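Local coordinates for uncharacterized protein (Legionella longbeachae NSW150, PDB 4JZA) that probably removes the 3-phosphate from phosphatidylinositol 3-phosphate, acting as a phosphoinositide phosphatase of a pathogen on lipids of its host, at residues A[58-64]-A[319-324]; A[68-72]-A[115-119]; A[141-145]-A[607-612]; A[196-200]-A[266-270]. All blocks are in the same frame, centred on the assembly; numbering follows the deposited sequence.

Contact 1. Residues A[58-64]-A[319-324]; sequences FLIDAYP and FFLEHV
Two helix ends cross almost at right angles here, their axes 9.6 Å apart at an angle of 89°. Helix 58-62 runs out at Tyr63, and the extended Tyr63-Pro64 continues along the side of helix 319-324. The backbones come nearest at Ala62-His323 (CA-CA 5.5 Å) and Tyr63-Phe319 (5.9 Å), close because Ala62 is small: its CB sits 3.5 Å from His323 CB. Phe58 (chi1 t) is the main bump. Its ring fills the hollow between Phe320, His323 and Val324, turning an edge to the face of Phe320 (centroids 5.6 Å) and receiving the edge of His323 on its own face (5.2 Å), an aromatic cluster. In return, Phe320 (m) wedges between Phe58, Leu59, Ala62 and Tyr63. Farther along, Pro64 CD lies 3.7 Å above the Phe319 ring centroid, a CH-pi contact. No hydrogen bond crosses the joint, which is largely aromatic and aliphatic packing of helices 41-62 and 315-325, with helix 122-140 lying against Phe58, Tyr63 and Phe320, and Trp117 against Leu59.

Contact 2. Residues A[68-72]-A[115-119]; sequences KNTPL and LNWGC
Helix 95-116 ends in a Schellman motif, and the loop 68-72 lies across that end. Gly118 takes positive phi (62/51), which favours glycine, and its N bonds back to Leu115 O at 3.3 Å; a CB at Gly118 would come close to Asn69 OD1 (3.3 Å). The loop is near-helical at Asn69, extended at Thr70 (-169/144) and extended again at Leu72; nearest CA pairs are Asn69-Gly118 (6.1 Å) and Thr70-Asn116 (6.2 Å).

Asn69, chi1 m (-71°) with chi2 -16°, points its amide across the gap, and Asn69 ND2 donates to Asn116 O at 3.1 Å and 156°. Thr70 is also m; its OG1 makes a weak bond to its neighbour's Asn69 O (2.8 Å), while Thr70 CB lies 4.1 Å from Asn116 ND2. Asn116 (t) starts away from the loop but brings its amide back alongside it. Leu115 (t, p) and Leu72 (m, t) meet loosely, CD2 of Leu115 to CD1 of Leu72 at 4.4 Å, and both go on to touch helix 676-702. Trp117 (m) has its CA-to-CB bond directed away from the loop, and its indole packs on helix 41-62.

Chemically, one side-chain amide satisfies the carbonyl of Asn116 in the last turn of the helix, so a short polar link plus thin apolar packing joins the loop to the helix end.

Contact 3. Residues A[141-145]-A[607-612]; sequences GRYDL and EHAGQN
The start of strand 144-150, in the large mixed sheet of this alpha/beta fold, packs against helix 604-612, which lies against the sheet. Residues 142-145 are extended, following Gly141 with positive phi; nearest CA pairs are Arg142-Gln611 (7.3 Å) and Leu145-His608 (7.2 Å). Arg142 and Leu145 both point at the helix, Asp144 away from it.

Hydrogen bonds come first. Arg142 stretches out (chi1 to chi3 all t): its NE donates to Gln611 OE1 at 2.8 Å, and its NH2 to the backbone His608 O at 3.0 Å, while NH1 turns to Asn350 OD1 outside the contact. Gln611 (m, t) answers from its other amide atom, Gln611 NE2 giving a bond of 2.9 Å to Tyr143 O.

Stacking supports these bonds: the Arg142 guanidinium lies flat on the His608 ring (t), centres 3.8 Å apart and planes at 15°.

Apolar contact falls to Leu145 (t, p), whose CD2 is 3.8 Å from Glu607 CB and 4.2 Å from His608 CB. The carboxylate of Glu607 is engaged by Arg43, and Asn612 OD1 by Ser340 N, so the helix is tied to other parts of the chain as well.

A water closes the polar network, donating to both Tyr143 O (3.0 Å) and Gln611 OE1 (2.8 Å).

Contact 4. Residues A[196-200]-A[266-270]; sequences LEEYQ and MMRIL
A tyrosine in the p rotamer gives this contact its character: Tyr199 has chi1 73°, a value that clashes with the preceding turn in mid-helix but is tolerated here because Glu197 is the N-cap and Tyr199 lies in the first turn of helix 198-206. This rotamer directs the ring onto helix 266-270, the last part of helix 261-270. The backbones nearly touch at Tyr199 and Met266, CA to CA 4.9 Å.

Three residues of the second helix pack against the tyrosine. Met266, present as selenomethionine and extended as far as SE (chi1 and chi2 t), runs along the ring edge, with Met266 CG 3.8 Å from Tyr199 CD2 and its SE 5.4 Å from the ring centroid, in the ring plane, a Met-aromatic contact. One turn on, Leu270 (m, t) covers one face: its CD2 lies 4.1 Å from the Tyr199 centroid, a CH-pi contact. Ile269 meets the base of the side chain, Ile269 CG2 to Tyr199 CB at 4.0 Å, and its CG1 lies 3.8 Å from Glu198 OE1, an oxygen that accepts a hydrogen bond from Lys388 N. Tyr199 OH makes a weak hydrogen bond to Gln283 of helix 274-288, and Met266 also touches Phe221 of helix 214-234.

With no hydrogen bond across it, this is close-packed apolar helix-helix contact within the all-helical phosphoinositide phosphatase insertion domain.

How the contacts relate
Contacts 1 and 2 form one continuous patch, their centres about 17 Å apart: the indole of Trp117 from contact 2 packs on Leu59 and Ile60 of contact 1, and its NE1 comes within 3.4 Å of Tyr63 O. Contact 3 lies about 23 Å from contact 1, centre to centre, and their segments alternate along the chain. Contact 4 stands apart in the insertion domain, its centre about 32 Å from that of contact 1 and about 41 Å from that of contact 3, yet its sequence is nested inside the loops both close. Contact 3 touches the probable catalytic loop: Ala609 packs on Lys554, within CVSGKDR after strand 545-549, which fits the CX5R phosphatase signature.

Contact 1. Residues A[58-64]-A[319-324]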
loop_
_atom_site.group_PDB
_atom_site.type_symbol
_atom_site.label_atom_id
_atom_site.label_comp_id
_atom_site.label_asym_id
_atom_site.label_seq_id
_atom_site.Cartn_x
_atom_site.Cartn_y
_atom_site.Cartn_z
ATOM N N PHE A 58 6.635 -2.860 -12.802
ATOM C CA PHE A 58 6.348 -4.094 -12.101
ATOM C C PHE A 58 4.995 -4.641 -12.515
ATOM O O PHE A 58 4.802 -5.851 -12.679
ATOM C CB PHE A 58 6.319 -3.850 -10.615
ATOM C CG PHE A 58 6.220 -5.104 -9.805
ATOM C CD1 PHE A 58 4.995 -5.623 -9.486
ATOM C CD2 PHE A 58 7.360 -5.732 -9.352
ATOM C CE1 PHE A 58 4.895 -6.758 -8.764
ATOM C CE2 PHE A 58 7.276 -6.881 -8.614
ATOM C CZ PHE A 58 6.039 -7.390 -8.320
ATOM N N LEU A 59 4.038 -3.745 -12.642
ATOM C CA LEU A 59 2.647 -4.112 -12.904
ATOM C C LEU A 59 2.538 -4.789 -14.244
ATOM O O LEU A 59 1.899 -5.841 -14.385
ATOM C CB LEU A 59 1.777 -2.850 -12.843
ATOM C CG LEU A 59 0.306 -2.998 -13.162
ATOM C CD1 LEU A 59 -0.422 -3.952 -12.237
ATOM C CD2 LEU A 59 -0.327 -1.616 -13.156
ATOM N N ILE A 60 3.179 -4.192 -15.240
ATOM C CA ILE A 60 3.019 -4.665 -16.603
ATOM C C ILE A 60 3.759 -5.978 -16.831
ATOM O O ILE A 60 3.290 -6.828 -17.592
ATOM C CB ILE A 60 3.363 -3.581 -17.645
ATOM C CG1 ILE A 60 2.759 -3.944 -19.001
ATOM C CG2 ILE A 60 4.853 -3.356 -17.748
ATOM C CD1 ILE A 60 2.575 -2.750 -19.926
ATOM N N ASP A 61 4.889 -6.147 -16.158
ATOM C CA ASP A 61 5.635 -7.391 -16.219
ATOM C C ASP A 61 4.940 -8.501 -15.382
ATOM O O ASP A 61 5.082 -9.655 -15.670
ATOM C CB ASP A 61 7.097 -7.179 -15.746
ATOM C CG ASP A 61 7.926 -6.273 -16.701
ATOM O OD1 ASP A 61 7.469 -6.001 -17.830
ATOM O OD2 ASP A 61 9.020 -5.812 -16.318
ATOM N N ALA A 62 4.173 -8.173 -14.355
ATOM C CA ALA A 62 3.657 -9.202 -13.426
ATOM C C ALA A 62 2.217 -9.563 -13.680
ATOM O O ALA A 62 1.834 -10.699 -13.483
ATOM C CB ALA A 62 3.786 -8.711 -12.006
ATOM N N TYR A 63 1.408 -8.588 -14.088
ATOM C CA TYR A 63 -0.023 -8.789 -14.134
ATOM C C TYR A 63 -0.523 -8.830 -15.601
ATOM O O TYR A 63 -0.471 -7.825 -16.316
ATOM C CB TYR A 63 -0.729 -7.753 -13.235
ATOM C CG TYR A 63 -2.192 -8.030 -12.928
ATOM C CD1 TYR A 63 -2.637 -9.312 -12.606
ATOM C CD2 TYR A 63 -3.145 -7.001 -12.945
ATOM C CE1 TYR A 63 -3.981 -9.576 -12.354
ATOM C CE2 TYR A 63 -4.514 -7.255 -12.688
ATOM C CZ TYR A 63 -4.919 -8.549 -12.393
ATOM O OH TYR A 63 -6.232 -8.871 -12.122
ATOM N N PRO A 64 -1.001 -10.022 -16.053
ATOM C CA PRO A 64 -1.582 -10.116 -17.396
ATOM C C PRO A 64 -2.844 -9.282 -17.593
ATOM O O PRO A 64 -3.756 -9.317 -16.757
ATOM C CB PRO A 64 -1.957 -11.604 -17.513
ATOM C CG PRO A 64 -2.199 -12.037 -16.112
ATOM C CD PRO A 64 -1.105 -11.325 -15.355
ATOM N N PHE A 319 -0.441 -12.660 -8.448
ATOM C CA PHE A 319 0.464 -12.469 -9.568
ATOM C C PHE A 319 1.648 -11.642 -9.146
ATOM O O PHE A 319 2.744 -11.905 -9.593
ATOM C CB PHE A 319 -0.199 -11.794 -10.764
ATOM C CG PHE A 319 -1.007 -12.722 -11.635
ATOM C CD1 PHE A 319 -0.381 -13.621 -12.486
ATOM C CD2 PHE A 319 -2.387 -12.651 -11.648
ATOM C CE1 PHE A 319 -1.106 -14.438 -13.325
ATOM C CE2 PHE A 319 -3.127 -13.470 -12.484
ATOM C CZ PHE A 319 -2.482 -14.356 -13.336
ATOM N N PHE A 320 1.446 -10.653 -8.283
ATOM C CA PHE A 320 2.569 -9.849 -7.801
ATOM C C PHE A 320 3.485 -10.745 -6.976
ATOM O O PHE A 320 4.719 -10.724 -7.140
ATOM C CB PHE A 320 2.112 -8.670 -6.936
ATOM C CG PHE A 320 1.315 -7.604 -7.659
ATOM C CD1 PHE A 320 1.273 -7.521 -9.015
ATOM C CD2 PHE A 320 0.630 -6.653 -6.929
ATOM C CE1 PHE A 320 0.541 -6.525 -9.628
ATOM C CE2 PHE A 320 -0.095 -5.658 -7.520
ATOM C CZ PHE A 320 -0.151 -5.590 -8.875
ATOM N N LEU A 321 2.905 -11.546 -6.090
ATOM C CA LEU A 321 3.743 -12.429 -5.273
ATOM C C LEU A 321 4.552 -13.349 -6.172
ATOM O O LEU A 321 5.769 -13.479 -6.012
ATOM C CB LEU A 321 2.896 -13.252 -4.285
ATOM C CG LEU A 321 3.611 -14.168 -3.295
ATOM C CD1 LEU A 321 4.620 -13.394 -2.494
ATOM C CD2 LEU A 321 2.566 -14.792 -2.356
ATOM N N GLU A 322 3.831 -13.975 -7.106
ATOM C CA GLU A 322 4.409 -14.853 -8.094
ATOM C C GLU A 322 5.600 -14.185 -8.781
ATOM O O GLU A 322 6.644 -14.787 -8.937
ATOM C CB GLU A 322 3.356 -15.268 -9.130
ATOM C CG GLU A 322 3.902 -15.890 -10.423
ATOM C CD GLU A 322 2.819 -16.213 -11.452
ATOM O OE1 GLU A 322 3.150 -16.609 -12.584
ATOM O OE2 GLU A 322 1.620 -16.073 -11.144
ATOM N N HIS A 323 5.469 -12.937 -9.165
ATOM C CA HIS A 323 6.508 -12.337 -9.966
ATOM C C HIS A 323 7.804 -12.111 -9.194
ATOM O O HIS A 323 8.882 -12.164 -9.766
ATOM C CB HIS A 323 6.025 -11.021 -10.512
ATOM C CG HIS A 323 6.979 -10.391 -11.473
ATOM N ND1 HIS A 323 7.161 -10.860 -12.760
ATOM C CD2 HIS A 323 7.788 -9.308 -11.350
ATOM C CE1 HIS A 323 8.040 -10.094 -13.388
ATOM N NE2 HIS A 323 8.425 -9.138 -12.559
ATOM N N VAL A 324 7.685 -11.831 -7.904
ATOM C CA VAL A 324 8.841 -11.664 -7.023
ATOM C C VAL A 324 9.458 -12.995 -6.698
ATOM O O VAL A 324 10.679 -13.067 -6.690
ATOM C CB VAL A 324 8.468 -10.998 -5.691
ATOM C CG1 VAL A 324 9.613 -11.026 -4.723
ATOM C CG2 VAL A 324 8.103 -9.552 -5.910
#

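Contact 2. Residues A[68-72]-A[115-119]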
loop_
_atom_site.group_PDB
_atom_site.type_symbol
_atom_site.label_atom_id
_atom_site.label_comp_id
_atom_site.label_asym_id
_atom_site.label_seq_id
_atom_site.Cartn_x
_atom_site.Cartn_y
_atom_site.Cartn_z
ATOM N N LYS A 68 -7.871 -8.629 -25.616
ATOM C CA LYS A 68 -9.131 -8.046 -26.021
ATOM C C LYS A 68 -9.420 -6.662 -25.446
ATOM O O LYS A 68 -10.350 -6.006 -25.887
ATOM C CB LYS A 68 -10.269 -8.946 -25.549
ATOM C CG LYS A 68 -10.222 -10.391 -26.029
ATOM C CD LYS A 68 -11.255 -10.640 -27.109
ATOM C CE LYS A 68 -11.671 -12.104 -27.147
ATOM N NZ LYS A 68 -11.828 -12.536 -28.558
ATOM N N ASN A 69 -8.691 -6.198 -24.439
ATOM C CA ASN A 69 -8.995 -4.859 -23.893
ATOM C C ASN A 69 -8.660 -3.723 -24.825
ATOM O O ASN A 69 -9.368 -2.726 -24.836
ATOM C CB ASN A 69 -8.239 -4.621 -22.608
ATOM C CG ASN A 69 -8.765 -5.445 -21.468
ATOM O OD1 ASN A 69 -9.863 -5.972 -21.528
ATOM N ND2 ASN A 69 -7.991 -5.530 -20.408
ATOM N N THR A 70 -7.609 -3.889 -25.635
ATOM C CA THR A 70 -6.963 -2.768 -26.318
ATOM C C THR A 70 -6.009 -3.320 -27.339
ATOM O O THR A 70 -5.372 -4.327 -27.071
ATOM C CB THR A 70 -6.162 -1.942 -25.287
ATOM O OG1 THR A 70 -7.057 -1.088 -24.590
ATOM C CG2 THR A 70 -5.170 -1.059 -25.878
ATOM N N PRO A 71 -5.879 -2.650 -28.503
ATOM C CA PRO A 71 -4.869 -3.020 -29.486
ATOM C C PRO A 71 -3.453 -2.502 -29.173
ATOM O O PRO A 71 -2.591 -2.492 -30.046
ATOM C CB PRO A 71 -5.383 -2.333 -30.754
ATOM C CG PRO A 71 -5.915 -1.037 -30.234
ATOM C CD PRO A 71 -6.597 -1.427 -28.931
ATOM N N LEU A 72 -3.197 -2.055 -27.960
ATOM C CA LEU A 72 -1.953 -1.407 -27.675
ATOM C C LEU A 72 -0.978 -2.446 -27.134
ATOM O O LEU A 72 -1.372 -3.399 -26.451
ATOM C CB LEU A 72 -2.182 -0.290 -26.680
ATOM C CG LEU A 72 -3.076 0.889 -27.072
ATOM C CD1 LEU A 72 -3.193 1.859 -25.900
ATOM C CD2 LEU A 72 -2.503 1.637 -28.262
ATOM N N LEU A 115 -7.535 2.052 -18.563
ATOM C CA LEU A 115 -7.665 1.747 -19.994
ATOM C C LEU A 115 -7.093 0.386 -20.362
ATOM O O LEU A 115 -7.827 -0.482 -20.809
ATOM C CB LEU A 115 -6.922 2.763 -20.835
ATOM C CG LEU A 115 -6.922 2.456 -22.348
ATOM C CD1 LEU A 115 -8.352 2.379 -22.866
ATOM C CD2 LEU A 115 -6.151 3.507 -23.118
ATOM N N ASN A 116 -5.787 0.190 -20.217
ATOM C CA ASN A 116 -5.214 -1.086 -20.628
ATOM C C ASN A 116 -5.697 -2.334 -19.823
ATOM O O ASN A 116 -5.764 -3.439 -20.363
ATOM C CB ASN A 116 -3.695 -1.029 -20.636
ATOM C CG ASN A 116 -3.054 -2.304 -21.206
ATOM O OD1 ASN A 116 -2.399 -3.081 -20.488
ATOM N ND2 ASN A 116 -3.245 -2.523 -22.511
ATOM N N TRP A 117 -6.063 -2.180 -18.569
ATOM C CA TRP A 117 -6.516 -3.337 -17.783
ATOM C C TRP A 117 -8.044 -3.409 -17.732
ATOM O O TRP A 117 -8.604 -4.337 -17.162
ATOM C CB TRP A 117 -5.919 -3.319 -16.353
ATOM C CG TRP A 117 -4.565 -4.001 -16.267
ATOM C CD1 TRP A 117 -4.323 -5.309 -15.934
ATOM C CD2 TRP A 117 -3.293 -3.418 -16.560
ATOM N NE1 TRP A 117 -2.970 -5.567 -16.011
ATOM C CE2 TRP A 117 -2.322 -4.425 -16.411
ATOM C CE3 TRP A 117 -2.891 -2.157 -16.962
ATOM C CZ2 TRP A 117 -0.973 -4.193 -16.596
ATOM C CZ3 TRP A 117 -1.562 -1.932 -17.180
ATOM C CH2 TRP A 117 -0.603 -2.947 -16.981
ATOM N N GLY A 118 -8.712 -2.427 -18.331
ATOM C CA GLY A 118 -10.163 -2.460 -18.455
ATOM C C GLY A 118 -10.864 -2.455 -17.119
ATOM O O GLY A 118 -11.740 -3.266 -16.886
ATOM N N CYS A 119 -10.479 -1.510 -16.274
ATOM C CA CYS A 119 -11.000 -1.406 -14.939
ATOM C C CYS A 119 -12.356 -0.735 -14.982
ATOM O O CYS A 119 -12.460 0.382 -15.484
ATOM C CB CYS A 119 -10.054 -0.555 -14.081
ATOM S SG CYS A 119 -8.370 -1.230 -13.785
#

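Contact 3. Residues A[141-145]-A[607-612]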
loop_
_atom_site.group_PDB
_atom_site.type_symbol
_atom_site.label_atom_id
_atom_site.label_comp_id
_atom_site.label_asym_id
_atom_site.label_seq_id
_atom_site.Cartn_x
_atom_site.Cartn_y
_atom_site.Cartn_z
ATOM N N GLY A 141 14.347 -5.154 -1.543
ATOM C CA GLY A 141 15.008 -5.095 -0.239
ATOM C C GLY A 141 15.139 -3.685 0.329
ATOM O O GLY A 141 14.781 -2.725 -0.317
ATOM N N ARG A 142 15.700 -3.553 1.530
ATOM C CA ARG A 142 15.841 -2.251 2.192
ATOM C C ARG A 142 17.256 -2.017 2.697
ATOM O O ARG A 142 17.845 -2.914 3.316
ATOM C CB ARG A 142 14.889 -2.175 3.400
ATOM C CG ARG A 142 14.712 -0.786 4.019
ATOM C CD ARG A 142 13.930 -0.872 5.326
ATOM N NE ARG A 142 13.322 0.399 5.758
ATOM C CZ ARG A 142 12.303 0.500 6.628
ATOM N NH1 ARG A 142 11.762 -0.568 7.197
ATOM N NH2 ARG A 142 11.781 1.682 6.918
ATOM N N TYR A 143 17.769 -0.809 2.452
ATOM C CA TYR A 143 19.020 -0.319 3.020
ATOM C C TYR A 143 18.828 0.051 4.471
ATOM O O TYR A 143 17.867 0.711 4.783
ATOM C CB TYR A 143 19.452 0.974 2.340
ATOM C CG TYR A 143 20.132 0.808 1.024
ATOM C CD1 TYR A 143 21.518 0.665 0.961
ATOM C CD2 TYR A 143 19.409 0.850 -0.164
ATOM C CE1 TYR A 143 22.162 0.523 -0.240
ATOM C CE2 TYR A 143 20.045 0.717 -1.378
ATOM C CZ TYR A 143 21.415 0.544 -1.397
ATOM O OH TYR A 143 22.046 0.399 -2.581
ATOM N N ASP A 144 19.775 -0.329 5.342
ATOM C CA ASP A 144 19.842 0.233 6.697
ATOM C C ASP A 144 20.269 1.684 6.603
ATOM O O ASP A 144 20.976 2.138 5.681
ATOM C CB ASP A 144 20.872 -0.449 7.612
ATOM C CG ASP A 144 20.678 -1.952 7.757
ATOM O OD1 ASP A 144 19.602 -2.489 7.484
ATOM O OD2 ASP A 144 21.645 -2.608 8.179
ATOM N N LEU A 145 19.869 2.399 7.635
ATOM C CA LEU A 145 19.949 3.842 7.647
ATOM C C LEU A 145 20.604 4.310 8.893
ATOM O O LEU A 145 20.184 3.921 9.983
ATOM C CB LEU A 145 18.545 4.390 7.618
ATOM C CG LEU A 145 18.461 5.779 7.035
ATOM C CD1 LEU A 145 18.735 5.750 5.544
ATOM C CD2 LEU A 145 17.039 6.235 7.271
ATOM N N GLU A 607 13.214 9.842 6.638
ATOM C CA GLU A 607 13.817 9.004 5.620
ATOM C C GLU A 607 13.452 7.550 5.784
ATOM O O GLU A 607 13.174 6.825 4.798
ATOM C CB GLU A 607 15.329 9.160 5.639
ATOM C CG GLU A 607 15.723 10.558 5.231
ATOM C CD GLU A 607 15.548 10.786 3.736
ATOM O OE1 GLU A 607 15.282 11.977 3.318
ATOM O OE2 GLU A 607 15.687 9.766 2.979
ATOM N N HIS A 608 13.432 7.120 7.024
ATOM C CA HIS A 608 13.043 5.746 7.334
ATOM C C HIS A 608 11.624 5.502 6.857
ATOM O O HIS A 608 11.395 4.576 6.108
ATOM C CB HIS A 608 13.186 5.468 8.825
ATOM C CG HIS A 608 13.133 4.026 9.168
ATOM N ND1 HIS A 608 12.064 3.456 9.819
ATOM C CD2 HIS A 608 14.018 3.030 8.947
ATOM C CE1 HIS A 608 12.300 2.171 10.003
ATOM N NE2 HIS A 608 13.479 1.886 9.478
ATOM N N ALA A 609 10.682 6.361 7.215
ATOM C CA ALA A 609 9.350 6.328 6.558
ATOM C C ALA A 609 9.380 6.321 5.018
ATOM O O ALA A 609 8.596 5.620 4.360
ATOM C CB ALA A 609 8.504 7.487 7.029
ATOM N N GLY A 610 10.245 7.135 4.427
ATOM C CA GLY A 610 10.334 7.206 2.947
ATOM C C GLY A 610 10.648 5.890 2.286
ATOM O O GLY A 610 10.184 5.591 1.187
ATOM N N GLN A 611 11.439 5.079 2.950
ATOM C CA GLN A 611 11.792 3.819 2.371
ATOM C C GLN A 611 10.585 2.898 2.161
ATOM O O GLN A 611 10.644 1.994 1.345
ATOM C CB GLN A 611 12.803 3.128 3.244
ATOM C CG GLN A 611 14.165 3.808 3.283
ATOM C CD GLN A 611 15.094 3.143 4.291
ATOM O OE1 GLN A 611 14.697 2.760 5.401
ATOM N NE2 GLN A 611 16.308 2.986 3.912
ATOM N N ASN A 612 9.528 3.115 2.930
ATOM C CA ASN A 612 8.251 2.447 2.719
ATOM C C ASN A 612 7.547 2.823 1.420
ATOM O O ASN A 612 6.946 1.982 0.776
ATOM C CB ASN A 612 7.331 2.652 3.913
ATOM C CG ASN A 612 7.778 1.879 5.128
ATOM O OD1 ASN A 612 7.444 0.719 5.291
ATOM N ND2 ASN A 612 8.533 2.523 5.985
HETATM O O HOH W 1 16.268 1.382 7.244
#

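Contact 4. Residues A[196-200]-A[266-270]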
loop_
_atom_site.group_PDB
_atom_site.type_symbol
_atom_site.label_atom_id
_atom_site.label_comp_id
_atom_site.label_asym_id
_atom_site.label_seq_id
_atom_site.Cartn_x
_atom_site.Cartn_y
_atom_site.Cartn_z
ATOM N N LEU A 196 -17.419 -18.320 -0.754
ATOM C CA LEU A 196 -17.869 -19.110 0.381
ATOM C C LEU A 196 -18.103 -18.323 1.642
ATOM O O LEU A 196 -17.455 -17.310 1.870
ATOM C CB LEU A 196 -16.847 -20.216 0.693
ATOM C CG LEU A 196 -16.534 -21.220 -0.429
ATOM C CD1 LEU A 196 -15.595 -22.299 0.082
ATOM C CD2 LEU A 196 -17.810 -21.862 -0.933
ATOM N N GLU A 197 -19.002 -18.834 2.482
ATOM C CA GLU A 197 -19.130 -18.366 3.855
ATOM C C GLU A 197 -17.986 -18.860 4.748
ATOM O O GLU A 197 -17.332 -19.853 4.449
ATOM C CB GLU A 197 -20.451 -18.837 4.435
ATOM C CG GLU A 197 -21.682 -18.157 3.853
ATOM C CD GLU A 197 -22.958 -18.545 4.589
ATOM O OE1 GLU A 197 -23.011 -18.432 5.846
ATOM O OE2 GLU A 197 -23.910 -18.991 3.913
ATOM N N GLU A 198 -17.765 -18.200 5.874
ATOM C CA GLU A 198 -16.562 -18.469 6.652
ATOM C C GLU A 198 -16.439 -19.948 6.975
ATOM O O GLU A 198 -15.356 -20.490 6.844
ATOM C CB GLU A 198 -16.454 -17.596 7.937
ATOM C CG GLU A 198 -15.096 -17.705 8.671
ATOM C CD GLU A 198 -14.958 -16.850 9.966
ATOM O OE1 GLU A 198 -14.065 -17.160 10.824
ATOM O OE2 GLU A 198 -15.725 -15.872 10.142
ATOM N N TYR A 199 -17.510 -20.610 7.409
ATOM C CA TYR A 199 -17.367 -22.028 7.859
ATOM C C TYR A 199 -17.014 -22.950 6.689
ATOM O O TYR A 199 -16.312 -23.954 6.834
ATOM C CB TYR A 199 -18.607 -22.539 8.635
ATOM C CG TYR A 199 -19.796 -22.786 7.766
ATOM C CD1 TYR A 199 -20.538 -21.734 7.300
ATOM C CD2 TYR A 199 -20.177 -24.089 7.383
ATOM C CE1 TYR A 199 -21.640 -21.932 6.475
ATOM C CE2 TYR A 199 -21.287 -24.295 6.569
ATOM C CZ TYR A 199 -22.026 -23.195 6.120
ATOM O OH TYR A 199 -23.137 -23.267 5.296
ATOM N N GLN A 200 -17.485 -22.588 5.516
ATOM C CA GLN A 200 -17.257 -23.426 4.360
ATOM C C GLN A 200 -15.829 -23.226 3.909
ATOM O O GLN A 200 -15.170 -24.177 3.519
ATOM C CB GLN A 200 -18.243 -23.092 3.232
ATOM C CG GLN A 200 -19.721 -23.325 3.568
ATOM C CD GLN A 200 -20.645 -22.871 2.438
ATOM O OE1 GLN A 200 -20.796 -23.550 1.451
ATOM N NE2 GLN A 200 -21.228 -21.721 2.578
HETATM N N MSE A 266 -14.466 -26.095 10.977
HETATM C CA MSE A 266 -15.794 -25.734 10.574
HETATM C C MSE A 266 -16.658 -25.599 11.786
HETATM O O MSE A 266 -17.418 -24.661 11.875
HETATM C CB MSE A 266 -16.377 -26.794 9.677
HETATM C CG MSE A 266 -17.824 -26.440 9.294
HETATM SE SE MSE A 266 -18.751 -27.770 8.170
HETATM C CE MSE A 266 -17.522 -29.307 8.437
HETATM N N MSE A 267 -16.569 -26.522 12.737
HETATM C CA MSE A 267 -17.385 -26.410 13.954
HETATM C C MSE A 267 -17.015 -25.168 14.711
HETATM O O MSE A 267 -17.890 -24.396 15.098
HETATM C CB MSE A 267 -17.287 -27.608 14.909
HETATM C CG MSE A 267 -18.335 -28.713 14.659
HETATM SE SE MSE A 267 -20.253 -28.144 14.438
HETATM C CE MSE A 267 -20.121 -28.243 12.487
ATOM N N ARG A 268 -15.715 -24.958 14.917
ATOM C CA ARG A 268 -15.225 -23.790 15.662
ATOM C C ARG A 268 -15.943 -22.511 15.251
ATOM O O ARG A 268 -16.253 -21.669 16.081
ATOM C CB ARG A 268 -13.717 -23.623 15.490
ATOM C CG ARG A 268 -13.106 -22.513 16.344
ATOM C CD ARG A 268 -11.635 -22.316 16.036
ATOM N NE ARG A 268 -10.940 -23.597 15.948
ATOM C CZ ARG A 268 -10.594 -24.352 16.994
ATOM N NH1 ARG A 268 -10.873 -23.969 18.233
ATOM N NH2 ARG A 268 -9.953 -25.507 16.798
ATOM N N ILE A 269 -16.234 -22.379 13.976
ATOM C CA ILE A 269 -16.929 -21.203 13.499
ATOM C C ILE A 269 -18.431 -21.237 13.736
ATOM O O ILE A 269 -19.047 -20.199 13.997
ATOM C CB ILE A 269 -16.667 -21.012 12.010
ATOM C CG1 ILE A 269 -15.192 -20.639 11.824
ATOM C CG2 ILE A 269 -17.586 -19.951 11.449
ATOM C CD1 ILE A 269 -14.521 -21.316 10.652
ATOM N N LEU A 270 -19.025 -22.420 13.631
ATOM C CA LEU A 270 -20.483 -22.547 13.737
ATOM C C LEU A 270 -20.914 -22.438 15.200
ATOM O O LEU A 270 -21.989 -21.931 15.487
ATOM C CB LEU A 270 -20.969 -23.865 13.103
ATOM C CG LEU A 270 -20.937 -23.968 11.564
ATOM C CD1 LEU A 270 -21.380 -25.336 11.075
ATOM C CD2 LEU A 270 -21.802 -22.907 10.928
#